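Local coordinates for putative surface anchored protein (Clostridium perfringens B, PDB 4NI6), which probably forms one Ig-like repeat in the shaft of a cell-surface adhesin, stabilised by an autocatalytically formed internal threonine-glutamine ester cross-link, at residues A[91-94]-A[95-98]. Numbering follows the deposited sequence.
Sequences KLQV and GEKY
Leu92 lays its isobutyl group over one face of the Tyr98 ring, with CD2 3.9 Å from the ring centroid in a CH-pi contact only 12° off the normal. Its other methyl, CD1, lies 3.9 Å from Tyr98 CD1, so the branched end of leucine suits this place by spreading two methyls over one face. Tyrosine serves here with both its parts: the ring packs inward, while its hydroxyl OH takes a nearly straight hydrogen bond from Gln93 N (2.9 Å, 162°), tying the incoming loop to the start of the strand.

Between Gln93 and Glu96 the chain reverses in a type II beta turn, closed by Glu96 N to Gln93 O at 3.1 Å. Gly95 holds the third position with positive phi, where a CB would collide with Val94 O. Beside the turn, Gln93 and Glu96 run the same way, Gln93 CB lying 3.7 Å from Glu96 CG. The bend at chi2 (-59°) folds the Glu96 carboxylate back toward the turn, where one water donates to both Glu96 OE2 and Val94 O, while OE1 is hydrogen-bonded to His56 NE2.

The turn lies in the loop that carries the chain from strand 81-90 of one sheet to strand 97-106 of the other; Leu92 and Tyr98 both rest on Leu54, Val66 and Leu137 of strands 47-57, 63-74 and 121-139.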
ATOM      1  N   LYS A  91       7.073  -2.034  14.486  1.00 25.67           N
ATOM      2  CA  LYS A  91       6.746  -2.393  15.861  1.00 26.83           C
ATOM      3  C   LYS A  91       5.316  -1.946  16.208  1.00 24.51           C
ATOM      4  O   LYS A  91       5.096  -0.802  16.603  1.00 34.92           O
ATOM      5  CB  LYS A  91       7.809  -1.891  16.866  1.00 33.28           C
ATOM      6  CG  LYS A  91       9.220  -2.485  16.707  1.00 21.80           C
ATOM      7  CD  LYS A  91       9.413  -3.854  17.357  1.00 32.31           C
ATOM      8  CE  LYS A  91      10.791  -4.434  17.031  1.00 28.17           C
ATOM      9  NZ  LYS A  91      11.871  -3.836  17.890  1.00 33.45           N
ATOM     10  N   LEU A  92       4.354  -2.763  15.772  1.00 19.67           N
ATOM     11  CA  LEU A  92       2.912  -2.467  15.854  1.00 19.08           C
ATOM     12  C   LEU A  92       2.271  -2.812  17.208  1.00 17.92           C
ATOM     13  O   LEU A  92       2.845  -3.564  18.009  1.00 25.56           O
ATOM     14  CB  LEU A  92       2.163  -3.189  14.731  1.00 17.35           C
ATOM     15  CG  LEU A  92       2.702  -2.882  13.325  1.00 18.17           C
ATOM     16  CD1 LEU A  92       1.866  -3.552  12.248  1.00 16.40           C
ATOM     17  CD2 LEU A  92       2.715  -1.378  13.079  1.00 19.00           C
ATOM     18  N   GLN A  93       1.114  -2.201  17.488  1.00 17.26           N
ATOM     19  CA  GLN A  93       0.489  -2.300  18.819  1.00 19.94           C
ATOM     20  C   GLN A  93      -0.487  -3.467  18.823  1.00 21.30           C
ATOM     21  O   GLN A  93      -1.405  -3.551  17.990  1.00 16.56           O
ATOM     22  CB  GLN A  93      -0.253  -0.992  19.139  1.00 19.01           C
ATOM     23  CG  GLN A  93       0.657   0.168  19.531  1.00 29.91           C
ATOM     24  CD  GLN A  93      -0.058   1.512  19.534  1.00 55.25           C
ATOM     25  OE1 GLN A  93       0.529   2.565  19.082  1.00104.09           O
ATOM     26  NE2 GLN A  93      -1.306   1.502  20.069  1.00 76.23           N
ATOM     27  N   VAL A  94      -0.371  -4.304  19.851  1.00 23.74           N
ATOM     28  CA  VAL A  94      -1.328  -5.391  20.043  1.00 18.81           C
ATOM     29  C   VAL A  94      -2.738  -4.847  20.189  1.00 15.42           C
ATOM     30  O   VAL A  94      -2.985  -3.896  20.957  1.00 18.10           O
ATOM     31  CB  VAL A  94      -0.937  -6.302  21.224  1.00 20.07           C
ATOM     32  CG1 VAL A  94      -2.097  -7.201  21.671  1.00 20.26           C
ATOM     33  CG2 VAL A  94       0.272  -7.131  20.834  1.00 28.09           C
ATOM     34  N   GLY A  95      -3.679  -5.465  19.479  1.00 19.01           N
ATOM     35  CA  GLY A  95      -5.058  -5.016  19.514  1.00 20.57           C
ATOM     36  C   GLY A  95      -5.456  -4.033  18.431  1.00 20.28           C
ATOM     37  O   GLY A  95      -6.639  -3.725  18.286  1.00 20.35           O
ATOM     38  N   GLU A  96      -4.486  -3.496  17.683  1.00 16.99           N
ATOM     39  CA  GLU A  96      -4.760  -2.432  16.734  1.00 14.79           C
ATOM     40  C   GLU A  96      -4.793  -2.886  15.288  1.00 13.18           C
ATOM     41  O   GLU A  96      -4.254  -3.934  14.912  1.00 13.18           O
ATOM     42  CB  GLU A  96      -3.770  -1.288  16.967  1.00 16.19           C
ATOM     43  CG  GLU A  96      -3.834  -0.670  18.372  1.00 16.28           C
ATOM     44  CD  GLU A  96      -5.207  -0.109  18.724  1.00 19.55           C
ATOM     45  OE1 GLU A  96      -5.734   0.742  17.949  1.00 17.57           O
ATOM     46  OE2 GLU A  96      -5.825  -0.642  19.676  1.00 19.59           O
ATOM     47  N   LYS A  97      -5.465  -2.052  14.516  1.00 12.51           N
ATOM     48  CA  LYS A  97      -5.699  -2.258  13.092  1.00 12.23           C
ATOM     49  C   LYS A  97      -4.931  -1.234  12.271  1.00  9.88           C
ATOM     50  O   LYS A  97      -4.888  -0.064  12.625  1.00 10.64           O
ATOM     51  CB  LYS A  97      -7.196  -2.116  12.809  1.00 13.11           C
ATOM     52  CG  LYS A  97      -7.598  -2.352  11.357  1.00 14.64           C
ATOM     53  CD  LYS A  97      -9.035  -1.921  11.124  1.00 25.69           C
ATOM     54  CE  LYS A  97     -10.026  -2.986  11.540  1.00 25.15           C
ATOM     55  NZ  LYS A  97     -11.409  -2.548  11.185  1.00 26.36           N
ATOM     56  N   TYR A  98      -4.307  -1.719  11.200  1.00 10.18           N
ATOM     57  CA  TYR A  98      -3.495  -0.886  10.305  1.00 10.23           C
ATOM     58  C   TYR A  98      -3.865  -1.166   8.870  1.00  9.29           C
ATOM     59  O   TYR A  98      -4.143  -2.276   8.504  1.00 11.50           O
ATOM     60  CB  TYR A  98      -1.999  -1.177  10.477  1.00 10.65           C
ATOM     61  CG  TYR A  98      -1.525  -0.971  11.916  1.00 10.69           C
ATOM     62  CD1 TYR A  98      -1.654  -1.990  12.894  1.00 11.68           C
ATOM     63  CD2 TYR A  98      -1.005   0.229  12.316  1.00 11.93           C
ATOM     64  CE1 TYR A  98      -1.332  -1.769  14.242  1.00 15.77           C
ATOM     65  CE2 TYR A  98      -0.696   0.466  13.648  1.00 16.30           C
ATOM     66  CZ  TYR A  98      -0.829  -0.545  14.588  1.00 15.24           C
ATOM     67  OH  TYR A  98      -0.437  -0.333  15.882  1.00 17.60           O
TER
HETATM   68  O   HOH W   1      -4.999  -2.216  21.694  1.00 23.44           O